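Local coordinates for beta-d-glucoside glucohydrolase (Hypocrea jecorina, PDB 3ZZ1), which probably hydrolyses terminal, non-reducing beta-D-glucosyl residues with release of beta-D-glucose, as a family 3 glycoside hydrolase of cellulose degradation, at residues A[44-49]-A[253-258]; A[158-163]-A[184-189]; A[172-177]-A[549-554]; A[200-205]-A[233-238]. All blocks are in the same frame, centred on the assembly; numbering follows the deposited sequence.

Overall arrangement
Contacts 1, 2 and 4 lie within the TIM-barrel-related N-terminal domain of family 3 and share one sheet: contact 4 pairs two neighbouring parallel strands, contact 2 backs strand 154-160 with helix 178-194, and contact 1 lies at the opposite edge strand, 44-45. All three are buried. Contact 3 is only partly buried and joins this domain to the family 3 C-terminal domain. Backbone hydrogen bonds carry contacts 3 and 4, whereas contacts 1 and 2 rest on sulphur, methyl and aromatic packing. Contact 4 touches contact 1 through Thr235 and Trp237 and contact 2 through Tyr160; contacts 2 and 3 meet where Tyr185 packs on Phe551.

Contact 1 (A[44-49]-A[253-258]); sequences GNTSPA and MSMPGT
Gly44 passes close by the loop 253-258, its CA 5.2 Å from the CA of Pro256, yet no direct hydrogen bond ties the two backbones. The contact belongs to the TIM-barrel-related domain of family 3, where the short edge strand 44-45 meets a loop that returns to Thr235 at the far edge of the same sheet. Glycine suits position 44 because Met255 SD lies 3.8 Å from Gly44 CA, on the side where any larger residue would carry its CB; a side chain there would run into the sulphur. In Met255 the CG stands anti to the carbonyl carbon, and bends at chi2 (-71°) and chi3 turn SD and CE toward strand 44-45. Its methyl then meets Thr46, with CE 3.7 Å from Thr46 CG2. Met253, extended until its last torsion, brings its CE to the same Thr46 CG2, and both methionines cross Thr46 at about a right angle. A flexible thioether suits this place because it can bend to follow backbone and methyl. Thr46 OG1 is engaged separately, by a weak hydrogen bond from Leu57 N. A water accepts from Asn45 N at 3.0 Å and lies 2.8 Å from Pro256 O, to which it probably donates.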
loop_
_atom_site.group_PDB
_atom_site.type_symbol
_atom_site.label_atom_id
_atom_site.label_comp_id
_atom_site.label_asym_id
_atom_site.label_seq_id
_atom_site.Cartn_x
_atom_site.Cartn_y
_atom_site.Cartn_z
ATOM N N GLY A 44 -12.880 -6.087 -15.844
ATOM C CA GLY A 44 -12.664 -5.406 -17.114
ATOM C C GLY A 44 -12.350 -6.414 -18.201
ATOM O O GLY A 44 -11.709 -7.431 -17.934
ATOM N N ASN A 45 -12.814 -6.136 -19.419
ATOM C CA ASN A 45 -12.536 -6.968 -20.592
ATOM C C ASN A 45 -12.391 -6.142 -21.866
ATOM O O ASN A 45 -13.114 -5.168 -22.067
ATOM C CB ASN A 45 -13.645 -8.004 -20.806
ATOM C CG ASN A 45 -13.509 -9.210 -19.895
ATOM O OD1 ASN A 45 -12.643 -10.063 -20.092
ATOM N ND2 ASN A 45 -14.379 -9.295 -18.908
ATOM N N THR A 46 -11.458 -6.538 -22.728
ATOM C CA THR A 46 -11.341 -5.931 -24.056
ATOM C C THR A 46 -11.801 -6.938 -25.107
ATOM O O THR A 46 -12.189 -8.055 -24.761
ATOM C CB THR A 46 -9.900 -5.439 -24.350
ATOM O OG1 THR A 46 -8.985 -6.532 -24.258
ATOM C CG2 THR A 46 -9.485 -4.372 -23.358
ATOM N N SER A 47 -11.772 -6.546 -26.381
ATOM C CA SER A 47 -12.187 -7.438 -27.466
ATOM C C SER A 47 -11.014 -8.250 -28.021
ATOM O O SER A 47 -9.953 -7.687 -28.289
ATOM C CB SER A 47 -12.870 -6.645 -28.582
ATOM O OG SER A 47 -14.139 -6.165 -28.164
ATOM N N PRO A 48 -11.196 -9.576 -28.201
ATOM C CA PRO A 48 -10.094 -10.417 -28.690
ATOM C C PRO A 48 -9.657 -10.089 -30.129
ATOM O O PRO A 48 -10.463 -9.620 -30.940
ATOM C CB PRO A 48 -10.667 -11.839 -28.614
ATOM C CG PRO A 48 -12.154 -11.659 -28.667
ATOM C CD PRO A 48 -12.418 -10.364 -27.943
ATOM N N ALA A 49 -8.379 -10.321 -30.418
ATOM C CA ALA A 49 -7.849 -10.198 -31.771
ATOM C C ALA A 49 -7.210 -11.526 -32.182
ATOM O O ALA A 49 -6.040 -11.794 -31.893
ATOM C CB ALA A 49 -6.858 -9.044 -31.864
ATOM N N MET A 253 -6.201 2.828 -22.659
ATOM C CA MET A 253 -7.251 1.841 -22.435
ATOM C C MET A 253 -8.460 2.413 -21.692
ATOM O O MET A 253 -8.333 2.979 -20.608
ATOM C CB MET A 253 -6.699 0.605 -21.707
ATOM C CG MET A 253 -7.637 -0.602 -21.750
ATOM S SD MET A 253 -7.043 -2.054 -20.861
ATOM C CE MET A 253 -5.921 -2.762 -22.058
ATOM N N SER A 254 -9.629 2.245 -22.301
ATOM C CA SER A 254 -10.883 2.733 -21.758
ATOM C C SER A 254 -11.561 1.647 -20.922
ATOM O O SER A 254 -12.121 0.691 -21.466
ATOM C CB SER A 254 -11.795 3.168 -22.906
ATOM O OG SER A 254 -13.008 3.696 -22.419
ATOM N N MET A 255 -11.501 1.798 -19.601
ATOM C CA MET A 255 -12.062 0.812 -18.668
ATOM C C MET A 255 -13.216 1.382 -17.845
ATOM O O MET A 255 -13.118 2.497 -17.331
ATOM C CB MET A 255 -10.971 0.282 -17.732
ATOM C CG MET A 255 -10.091 -0.786 -18.350
ATOM S SD MET A 255 -10.951 -2.358 -18.568
ATOM C CE MET A 255 -10.648 -2.656 -20.302
ATOM N N PRO A 256 -14.321 0.626 -17.720
ATOM C CA PRO A 256 -14.569 -0.681 -18.334
ATOM C C PRO A 256 -15.163 -0.577 -19.736
ATOM O O PRO A 256 -15.458 -1.601 -20.350
ATOM C CB PRO A 256 -15.598 -1.304 -17.391
ATOM C CG PRO A 256 -16.376 -0.139 -16.910
ATOM C CD PRO A 256 -15.411 1.005 -16.799
ATOM N N GLY A 257 -15.352 0.648 -20.221
ATOM C CA GLY A 257 -15.901 0.880 -21.560
ATOM C C GLY A 257 -17.148 1.744 -21.539
ATOM O O GLY A 257 -17.394 2.517 -22.471
ATOM N N THR A 258 -17.944 1.589 -20.481
ATOM C CA THR A 258 -19.143 2.398 -20.269
ATOM C C THR A 258 -19.237 2.795 -18.798
ATOM O O THR A 258 -18.447 2.325 -17.977
ATOM C CB THR A 258 -20.434 1.635 -20.659
ATOM O OG1 THR A 258 -20.634 0.521 -19.774
ATOM C CG2 THR A 258 -20.383 1.145 -22.102
HETATM O O HOH W 1 -15.150 -4.272 -19.538
#

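Contact 2 (A[158-163]-A[184-189]); sequences KHYILN and LYTWPF
Tyr160 and Phe189 form the aromatic centre of this contact, which is the strand-to-helix packing of a beta-alpha-beta crossover: strand 154-160 leads through helix 178-194 to the parallel neighbouring strand 199-202. The two rings make a T-shaped stack, the edge of Tyr160 directed at a face of Phe189, with centroids 5.2 Å apart and planes at 71°. Tyr160 CD1 sits over the centre of that face. With CG anti to the carbonyl carbon (chi1 -74°), the Phe189 ring is directed off the helix at the strand, and its CZ lies 3.3 Å from His159 O. A flat ring suits this place, since it slides under the tyrosine while its rim meets the chain.

Aliphatic packing continues the interface one helical turn earlier. Cis peptide bonds precede both His159 and Ile161, and Ile161 points toward the helix. Its CD1 reaches Tyr185 CB at 4.0 Å and also touches the Phe189 ring. Leu162 CD2 comes within 3.6 Å of Tyr185 CG, the two side chains crossing at about a right angle. On the same side as Leu162, the Tyr185 ring also meets Phe551, the two planes at about 80°.

Two buried hydroxyls approach each other across the contact. Tyr160 OH has Thr218 O as a hydrogen-bond partner, and Thr186 OG1 has Leu181 O in its own helix, so neither hydroxyl depends on the other. A single water joins them, donating to Tyr160 OH at 2.8 Å and to Thr186 OG1 at 3.0 Å.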
loop_
_atom_site.group_PDB
_atom_site.type_symbol
_atom_site.label_atom_id
_atom_site.label_comp_id
_atom_site.label_asym_id
_atom_site.label_seq_id
_atom_site.Cartn_x
_atom_site.Cartn_y
_atom_site.Cartn_z
ATOM N N LYS A 158 -1.584 1.768 -9.414
ATOM C CA LYS A 158 -2.687 2.724 -9.288
ATOM C C LYS A 158 -2.578 3.462 -7.943
ATOM O O LYS A 158 -1.863 2.998 -7.065
ATOM C CB LYS A 158 -4.033 1.991 -9.421
ATOM C CG LYS A 158 -4.363 1.036 -8.267
ATOM C CD LYS A 158 -5.674 0.296 -8.490
ATOM C CE LYS A 158 -6.200 -0.293 -7.186
ATOM N NZ LYS A 158 -7.317 -1.255 -7.430
ATOM N N HIS A 159 -3.227 4.612 -7.759
ATOM C CA HIS A 159 -3.960 5.355 -8.775
ATOM C C HIS A 159 -3.150 6.599 -9.129
ATOM O O HIS A 159 -2.709 7.338 -8.245
ATOM C CB HIS A 159 -5.332 5.774 -8.238
ATOM C CG HIS A 159 -6.124 4.647 -7.648
ATOM N ND1 HIS A 159 -5.963 4.226 -6.346
ATOM C CD2 HIS A 159 -7.085 3.856 -8.182
ATOM C CE1 HIS A 159 -6.785 3.220 -6.105
ATOM N NE2 HIS A 159 -7.480 2.979 -7.202
ATOM N N TYR A 160 -2.968 6.825 -10.427
ATOM C CA TYR A 160 -2.117 7.904 -10.917
ATOM C C TYR A 160 -2.977 9.082 -11.388
ATOM O O TYR A 160 -3.619 8.997 -12.432
ATOM C CB TYR A 160 -1.235 7.359 -12.048
ATOM C CG TYR A 160 -0.187 8.310 -12.580
ATOM C CD1 TYR A 160 1.005 8.535 -11.884
ATOM C CD2 TYR A 160 -0.378 8.971 -13.789
ATOM C CE1 TYR A 160 1.971 9.411 -12.378
ATOM C CE2 TYR A 160 0.576 9.837 -14.292
ATOM C CZ TYR A 160 1.747 10.055 -13.583
ATOM O OH TYR A 160 2.689 10.923 -14.086
ATOM N N ILE A 161 -3.007 10.188 -10.642
ATOM C CA ILE A 161 -2.209 10.426 -9.430
ATOM C C ILE A 161 -2.929 11.464 -8.558
ATOM O O ILE A 161 -3.827 12.165 -9.042
ATOM C CB ILE A 161 -0.777 10.918 -9.803
ATOM C CG1 ILE A 161 0.136 10.989 -8.575
ATOM C CG2 ILE A 161 -0.819 12.246 -10.584
ATOM C CD1 ILE A 161 1.592 10.914 -8.908
ATOM N N LEU A 162 -2.545 11.546 -7.282
ATOM C CA LEU A 162 -3.023 12.583 -6.344
ATOM C C LEU A 162 -4.465 12.392 -5.854
ATOM O O LEU A 162 -5.153 13.361 -5.503
ATOM C CB LEU A 162 -2.826 13.997 -6.923
ATOM C CG LEU A 162 -1.455 14.435 -7.464
ATOM C CD1 LEU A 162 -1.587 15.782 -8.148
ATOM C CD2 LEU A 162 -0.395 14.484 -6.374
ATOM N N ASN A 163 -4.898 11.136 -5.818
ATOM C CA ASN A 163 -6.212 10.742 -5.314
ATOM C C ASN A 163 -6.134 10.529 -3.798
ATOM O O ASN A 163 -6.333 9.417 -3.302
ATOM C CB ASN A 163 -6.647 9.462 -6.048
ATOM C CG ASN A 163 -8.066 9.005 -5.702
ATOM O OD1 ASN A 163 -8.461 7.900 -6.081
ATOM N ND2 ASN A 163 -8.829 9.839 -4.988
ATOM N N LEU A 184 7.428 13.658 -4.181
ATOM C CA LEU A 184 6.661 12.952 -3.159
ATOM C C LEU A 184 5.712 11.930 -3.780
ATOM O O LEU A 184 5.846 10.725 -3.556
ATOM C CB LEU A 184 5.897 13.948 -2.269
ATOM C CG LEU A 184 5.093 13.417 -1.069
ATOM C CD1 LEU A 184 5.919 12.522 -0.161
ATOM C CD2 LEU A 184 4.501 14.558 -0.268
ATOM N N TYR A 185 4.765 12.414 -4.577
ATOM C CA TYR A 185 3.684 11.561 -5.073
ATOM C C TYR A 185 4.040 10.663 -6.257
ATOM O O TYR A 185 3.624 9.505 -6.288
ATOM C CB TYR A 185 2.420 12.390 -5.320
ATOM C CG TYR A 185 1.949 13.032 -4.035
ATOM C CD1 TYR A 185 1.276 12.283 -3.069
ATOM C CD2 TYR A 185 2.221 14.372 -3.758
ATOM C CE1 TYR A 185 0.862 12.856 -1.878
ATOM C CE2 TYR A 185 1.811 14.955 -2.566
ATOM C CZ TYR A 185 1.132 14.186 -1.631
ATOM O OH TYR A 185 0.725 14.742 -0.444
ATOM N N THR A 186 4.808 11.179 -7.210
ATOM C CA THR A 186 5.198 10.393 -8.388
ATOM C C THR A 186 6.291 9.383 -8.045
ATOM O O THR A 186 6.351 8.311 -8.638
ATOM C CB THR A 186 5.640 11.290 -9.574
ATOM O OG1 THR A 186 4.619 12.251 -9.853
ATOM C CG2 THR A 186 5.859 10.460 -10.830
ATOM N N TRP A 187 7.139 9.731 -7.076
ATOM C CA TRP A 187 8.255 8.882 -6.634
ATOM C C TRP A 187 7.967 7.365 -6.630
ATOM O O TRP A 187 8.717 6.601 -7.252
ATOM C CB TRP A 187 8.774 9.349 -5.261
ATOM C CG TRP A 187 9.908 8.517 -4.693
ATOM C CD1 TRP A 187 9.835 7.228 -4.238
ATOM C CD2 TRP A 187 11.268 8.932 -4.498
ATOM N NE1 TRP A 187 11.064 6.810 -3.788
ATOM C CE2 TRP A 187 11.962 7.833 -3.934
ATOM C CE3 TRP A 187 11.970 10.119 -4.753
ATOM C CZ2 TRP A 187 13.326 7.888 -3.618
ATOM C CZ3 TRP A 187 13.328 10.175 -4.436
ATOM C CH2 TRP A 187 13.987 9.063 -3.870
ATOM N N PRO A 188 6.904 6.917 -5.920
ATOM C CA PRO A 188 6.657 5.469 -5.861
ATOM C C PRO A 188 6.195 4.844 -7.182
ATOM O O PRO A 188 6.352 3.633 -7.374
ATOM C CB PRO A 188 5.558 5.343 -4.796
ATOM C CG PRO A 188 4.902 6.673 -4.762
ATOM C CD PRO A 188 6.005 7.649 -5.009
ATOM N N PHE A 189 5.625 5.651 -8.071
ATOM C CA PHE A 189 5.258 5.177 -9.405
ATOM C C PHE A 189 6.502 4.939 -10.258
ATOM O O PHE A 189 6.513 4.042 -11.110
ATOM C CB PHE A 189 4.289 6.142 -10.086
ATOM C CG PHE A 189 2.897 6.091 -9.525
ATOM C CD1 PHE A 189 1.966 5.192 -10.028
ATOM C CD2 PHE A 189 2.517 6.937 -8.480
ATOM C CE1 PHE A 189 0.674 5.140 -9.509
ATOM C CE2 PHE A 189 1.233 6.888 -7.953
ATOM C CZ PHE A 189 0.308 5.989 -8.473
HETATM O O HOH W 2 3.018 13.038 -12.208
#

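Contact 3 (A[172-177]-A[549-554]); sequences ISSNPD and DSFSEG
A parallel beta bridge between Ser174 and Asp549 sets strand 548-549 at the edge of a small mixed sheet. Its two hydrogen bonds are those of a parallel pair: Asp549 N donates to Ser173 O at 3.0 Å, and Asn175 N donates to Asp549 O at 2.9 Å. Both are nearly straight, at 172° and 169°. The bridge joins the N-terminal and C-terminal domains of the family 3 enzyme, bringing together segments more than 370 residues apart in sequence.

Immediately after the bridge, segment 549-554 folds into an Asx turn. Asp549 OD1 accepts from Phe551 N at 2.9 Å, the donor lying well above the carboxylate plane, while OD2 forms a salt bridge with Lys119. Aspartate thus pins the turn with one oxygen and with the other holds a neighbouring charge, one that Glu553 shares through a salt bridge of its own. The turn brings Phe551 back against the first segment. Its CB lies 3.5 Å from Pro176 CB, the two side chains running side by side, and Pro176 CD stands over the rim of one ring face. At the far end Phe551 CE1 touches Ser174 CB at 3.4 Å. Lys119 also makes a cation-pi contact with this ring. An alanine in place of Phe551 would probably open a gap beside Pro176 and Ser174 and deprive Lys119 of its aromatic partner.

Asp177 N-caps helix 178-194. A water gathers its N at 2.9 Å, its OD1, and Phe551 O at 2.7 Å.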
loop_
_atom_site.group_PDB
_atom_site.type_symbol
_atom_site.label_atom_id
_atom_site.label_comp_id
_atom_site.label_asym_id
_atom_site.label_seq_id
_atom_site.Cartn_x
_atom_site.Cartn_y
_atom_site.Cartn_z
ATOM N N ILE A 172 -12.954 16.814 -7.444
ATOM C CA ILE A 172 -11.890 17.606 -6.819
ATOM C C ILE A 172 -10.625 17.691 -7.682
ATOM O O ILE A 172 -10.272 16.741 -8.389
ATOM C CB ILE A 172 -11.537 17.087 -5.387
ATOM C CG1 ILE A 172 -10.800 18.165 -4.585
ATOM C CG2 ILE A 172 -10.752 15.763 -5.444
ATOM C CD1 ILE A 172 -10.749 17.909 -3.074
ATOM N N SER A 173 -9.960 18.844 -7.620
ATOM C CA SER A 173 -8.686 19.048 -8.298
ATOM C C SER A 173 -7.553 19.123 -7.275
ATOM O O SER A 173 -7.610 19.911 -6.324
ATOM C CB SER A 173 -8.735 20.317 -9.155
ATOM O OG SER A 173 -7.571 20.451 -9.955
ATOM N N SER A 174 -6.543 18.280 -7.469
ATOM C CA SER A 174 -5.333 18.295 -6.651
ATOM C C SER A 174 -4.293 19.161 -7.344
ATOM O O SER A 174 -3.862 18.840 -8.450
ATOM C CB SER A 174 -4.791 16.875 -6.476
ATOM O OG SER A 174 -5.696 16.057 -5.753
ATOM N N ASN A 175 -3.898 20.261 -6.707
ATOM C CA ASN A 175 -3.027 21.244 -7.363
ATOM C C ASN A 175 -1.693 21.516 -6.646
ATOM O O ASN A 175 -1.408 22.666 -6.300
ATOM C CB ASN A 175 -3.764 22.583 -7.570
ATOM C CG ASN A 175 -5.150 22.422 -8.181
ATOM O OD1 ASN A 175 -5.396 21.518 -8.976
ATOM N ND2 ASN A 175 -6.063 23.318 -7.810
ATOM N N PRO A 176 -0.857 20.479 -6.438
ATOM C CA PRO A 176 0.433 20.775 -5.811
ATOM C C PRO A 176 1.394 21.460 -6.774
ATOM O O PRO A 176 1.176 21.426 -7.988
ATOM C CB PRO A 176 0.975 19.384 -5.461
ATOM C CG PRO A 176 0.400 18.504 -6.503
ATOM C CD PRO A 176 -0.984 19.046 -6.764
ATOM N N ASP A 177 2.446 22.067 -6.229
ATOM C CA ASP A 177 3.563 22.564 -7.039
ATOM C C ASP A 177 4.269 21.398 -7.738
ATOM O O ASP A 177 4.083 20.228 -7.369
ATOM C CB ASP A 177 4.558 23.352 -6.177
ATOM C CG ASP A 177 5.200 22.497 -5.094
ATOM O OD1 ASP A 177 4.591 22.323 -4.022
ATOM O OD2 ASP A 177 6.307 21.979 -5.315
ATOM N N ASP A 549 -7.863 21.185 -3.655
ATOM C CA ASP A 549 -6.850 21.011 -2.620
ATOM C C ASP A 549 -5.541 21.528 -3.182
ATOM O O ASP A 549 -4.999 20.965 -4.127
ATOM C CB ASP A 549 -6.706 19.544 -2.211
ATOM C CG ASP A 549 -5.667 19.333 -1.111
ATOM O OD1 ASP A 549 -4.992 20.304 -0.704
ATOM O OD2 ASP A 549 -5.525 18.184 -0.646
ATOM N N SER A 550 -5.040 22.605 -2.588
ATOM C CA SER A 550 -3.848 23.269 -3.093
ATOM C C SER A 550 -2.557 22.533 -2.718
ATOM O O SER A 550 -1.471 22.907 -3.181
ATOM C CB SER A 550 -3.804 24.724 -2.609
ATOM O OG SER A 550 -3.836 24.790 -1.191
ATOM N N PHE A 551 -2.679 21.481 -1.903
ATOM C CA PHE A 551 -1.514 20.747 -1.398
ATOM C C PHE A 551 -0.461 21.730 -0.888
ATOM O O PHE A 551 0.729 21.583 -1.173
ATOM C CB PHE A 551 -0.897 19.854 -2.493
ATOM C CG PHE A 551 -1.623 18.550 -2.722
ATOM C CD1 PHE A 551 -2.954 18.530 -3.139
ATOM C CD2 PHE A 551 -0.953 17.338 -2.567
ATOM C CE1 PHE A 551 -3.614 17.329 -3.360
ATOM C CE2 PHE A 551 -1.599 16.132 -2.791
ATOM C CZ PHE A 551 -2.938 16.123 -3.194
ATOM N N SER A 552 -0.910 22.737 -0.142
ATOM C CA SER A 552 -0.037 23.813 0.319
ATOM C C SER A 552 1.076 23.322 1.257
ATOM O O SER A 552 2.116 23.971 1.378
ATOM C CB SER A 552 -0.853 24.936 0.969
ATOM O OG SER A 552 -1.493 24.486 2.150
ATOM N N GLU A 553 0.863 22.167 1.894
ATOM C CA GLU A 553 1.886 21.555 2.749
ATOM C C GLU A 553 3.108 21.082 1.958
ATOM O O GLU A 553 4.187 20.928 2.520
ATOM C CB GLU A 553 1.306 20.414 3.601
ATOM C CG GLU A 553 0.903 19.143 2.848
ATOM C CD GLU A 553 -0.364 19.302 2.016
ATOM O OE1 GLU A 553 -1.113 20.284 2.220
ATOM O OE2 GLU A 553 -0.617 18.435 1.155
ATOM N N GLY A 554 2.928 20.849 0.658
ATOM C CA GLY A 554 4.023 20.453 -0.226
ATOM C C GLY A 554 4.655 19.137 0.182
ATOM O O GLY A 554 3.960 18.131 0.343
HETATM O O HOH W 3 2.274 21.888 -3.352
#

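Contact 4 (A[200-205]-A[233-238]); sequences VMCSYN and VMTDWN
Tyr204 lies against Asp236, the CB of the aspartate standing over the ring face at 4.2 Å from its centroid, a CH-pi contact. The carboxylate continues along the ring, its plane turned only 31° from it. At the rim, Tyr204 OH donates a short hydrogen bond of 2.5 Å to Trp237 O. A phenylalanine in place of Tyr204 would lack that hydroxyl and would probably leave Trp237 O without this partner and the loop after Asp236 less firmly fixed.

Two hydrogen bonds hold the carboxylate itself: Trp237 N reaches OD1 at 2.7 Å on the anti side, and a water shared with Tyr204 N donates to OD2 at 2.6 Å. Met201 flanks it as well, SD 3.6 Å from Asp236 CG. With CG anti to its backbone N and the chain bent only at the last torsion, Met201 carries CE on to Trp237 CZ3 at 3.9 Å.

Behind these groups runs the ladder of two parallel strands in the TIM-barrel-related domain. Met234 N bonds to Val200 O, Cys202 N to Met234 O, and Asp236 N to Cys202 O, the last placing Asp236 just past the strand's C-terminal end, where TIM barrels keep their active sites. On the face opposite Met201 and Met234, compact Val200 and Val233 pack on helix 216-226. Cys202, disulfide-bonded to Cys213, rests its SG 3.8 Å from Val233 CG1.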
loop_
_atom_site.group_PDB
_atom_site.type_symbol
_atom_site.label_atom_id
_atom_site.label_comp_id
_atom_site.label_asym_id
_atom_site.label_seq_id
_atom_site.Cartn_x
_atom_site.Cartn_y
_atom_site.Cartn_z
ATOM N N VAL A 200 -0.495 1.120 -15.673
ATOM C CA VAL A 200 -0.733 2.139 -14.680
ATOM C C VAL A 200 -2.185 2.549 -14.863
ATOM O O VAL A 200 -2.657 2.666 -15.993
ATOM C CB VAL A 200 0.210 3.348 -14.891
ATOM C CG1 VAL A 200 -0.204 4.527 -14.034
ATOM C CG2 VAL A 200 1.670 2.956 -14.603
ATOM N N MET A 201 -2.905 2.733 -13.764
ATOM C CA MET A 201 -4.287 3.197 -13.833
ATOM C C MET A 201 -4.373 4.674 -13.438
ATOM O O MET A 201 -3.930 5.054 -12.349
ATOM C CB MET A 201 -5.186 2.348 -12.925
ATOM C CG MET A 201 -6.649 2.763 -12.919
ATOM S SD MET A 201 -7.597 2.048 -11.544
ATOM C CE MET A 201 -7.588 0.310 -11.978
ATOM N N CYS A 202 -4.931 5.500 -14.326
ATOM C CA CYS A 202 -5.148 6.921 -14.019
ATOM C C CYS A 202 -6.394 7.138 -13.152
ATOM O O CYS A 202 -7.354 6.369 -13.231
ATOM C CB CYS A 202 -5.166 7.796 -15.283
ATOM S SG CYS A 202 -6.317 7.309 -16.594
ATOM N N SER A 203 -6.365 8.189 -12.336
ATOM C CA SER A 203 -7.320 8.360 -11.237
ATOM C C SER A 203 -8.592 9.124 -11.603
ATOM O O SER A 203 -8.704 9.687 -12.695
ATOM C CB SER A 203 -6.629 9.021 -10.036
ATOM O OG SER A 203 -6.110 10.293 -10.380
ATOM N N TYR A 204 -9.540 9.144 -10.663
ATOM C CA TYR A 204 -10.814 9.859 -10.828
ATOM C C TYR A 204 -10.677 11.376 -10.802
ATOM O O TYR A 204 -11.471 12.085 -11.418
ATOM C CB TYR A 204 -11.808 9.456 -9.733
ATOM C CG TYR A 204 -12.524 8.154 -9.990
ATOM C CD1 TYR A 204 -13.405 8.017 -11.064
ATOM C CD2 TYR A 204 -12.336 7.059 -9.145
ATOM C CE1 TYR A 204 -14.069 6.819 -11.298
ATOM C CE2 TYR A 204 -12.995 5.859 -9.369
ATOM C CZ TYR A 204 -13.854 5.746 -10.447
ATOM O OH TYR A 204 -14.499 4.558 -10.662
ATOM N N ASN A 205 -9.682 11.865 -10.068
ATOM C CA ASN A 205 -9.589 13.285 -9.738
ATOM C C ASN A 205 -8.993 14.132 -10.844
ATOM O O ASN A 205 -8.449 13.614 -11.818
ATOM C CB ASN A 205 -8.782 13.482 -8.451
ATOM C CG ASN A 205 -7.419 12.829 -8.517
ATOM O OD1 ASN A 205 -7.309 11.608 -8.441
ATOM N ND2 ASN A 205 -6.369 13.641 -8.658
ATOM N N VAL A 233 -1.621 2.884 -20.080
ATOM C CA VAL A 233 -2.439 3.583 -19.098
ATOM C C VAL A 233 -3.909 3.236 -19.303
ATOM O O VAL A 233 -4.473 3.464 -20.383
ATOM C CB VAL A 233 -2.272 5.124 -19.193
ATOM C CG1 VAL A 233 -3.167 5.831 -18.173
ATOM C CG2 VAL A 233 -0.804 5.531 -19.013
ATOM N N MET A 234 -4.519 2.677 -18.262
ATOM C CA MET A 234 -5.952 2.434 -18.246
ATOM C C MET A 234 -6.607 3.452 -17.323
ATOM O O MET A 234 -5.947 4.027 -16.452
ATOM C CB MET A 234 -6.263 1.002 -17.788
ATOM C CG MET A 234 -6.206 0.777 -16.269
ATOM S SD MET A 234 -6.550 -0.932 -15.786
ATOM C CE MET A 234 -5.061 -1.761 -16.334
ATOM N N THR A 235 -7.899 3.679 -17.527
ATOM C CA THR A 235 -8.671 4.560 -16.661
ATOM C C THR A 235 -9.127 3.775 -15.446
ATOM O O THR A 235 -9.318 2.558 -15.524
ATOM C CB THR A 235 -9.947 5.101 -17.366
ATOM O OG1 THR A 235 -10.789 4.005 -17.742
ATOM C CG2 THR A 235 -9.602 5.911 -18.601
ATOM N N ASP A 236 -9.314 4.471 -14.328
ATOM C CA ASP A 236 -10.119 3.931 -13.241
ATOM C C ASP A 236 -11.536 3.806 -13.814
ATOM O O ASP A 236 -11.786 4.245 -14.937
ATOM C CB ASP A 236 -10.059 4.841 -12.010
ATOM C CG ASP A 236 -10.400 4.107 -10.711
ATOM O OD1 ASP A 236 -11.149 3.111 -10.742
ATOM O OD2 ASP A 236 -9.927 4.541 -9.648
ATOM N N TRP A 237 -12.453 3.189 -13.077
ATOM C CA TRP A 237 -13.719 2.762 -13.676
ATOM C C TRP A 237 -14.677 3.922 -13.968
ATOM O O TRP A 237 -15.260 4.512 -13.059
ATOM C CB TRP A 237 -14.361 1.637 -12.846
ATOM C CG TRP A 237 -14.111 0.241 -13.413
ATOM C CD1 TRP A 237 -15.049 -0.729 -13.628
ATOM C CD2 TRP A 237 -12.858 -0.313 -13.855
ATOM N NE1 TRP A 237 -14.460 -1.852 -14.160
ATOM C CE2 TRP A 237 -13.120 -1.624 -14.315
ATOM C CE3 TRP A 237 -11.542 0.170 -13.907
ATOM C CZ2 TRP A 237 -12.117 -2.458 -14.817
ATOM C CZ3 TRP A 237 -10.542 -0.663 -14.406
ATOM C CH2 TRP A 237 -10.839 -1.960 -14.858
ATOM N N ASN A 238 -14.821 4.227 -15.259
ATOM C CA ASN A 238 -15.553 5.405 -15.759
ATOM C C ASN A 238 -14.884 6.727 -15.350
ATOM O O ASN A 238 -15.558 7.716 -15.062
ATOM C CB ASN A 238 -17.043 5.372 -15.363
ATOM C CG ASN A 238 -17.905 6.318 -16.213
ATOM O OD1 ASN A 238 -17.851 6.290 -17.440
ATOM N ND2 ASN A 238 -18.705 7.151 -15.552
HETATM O O HOH W 4 -8.987 6.863 -8.834
#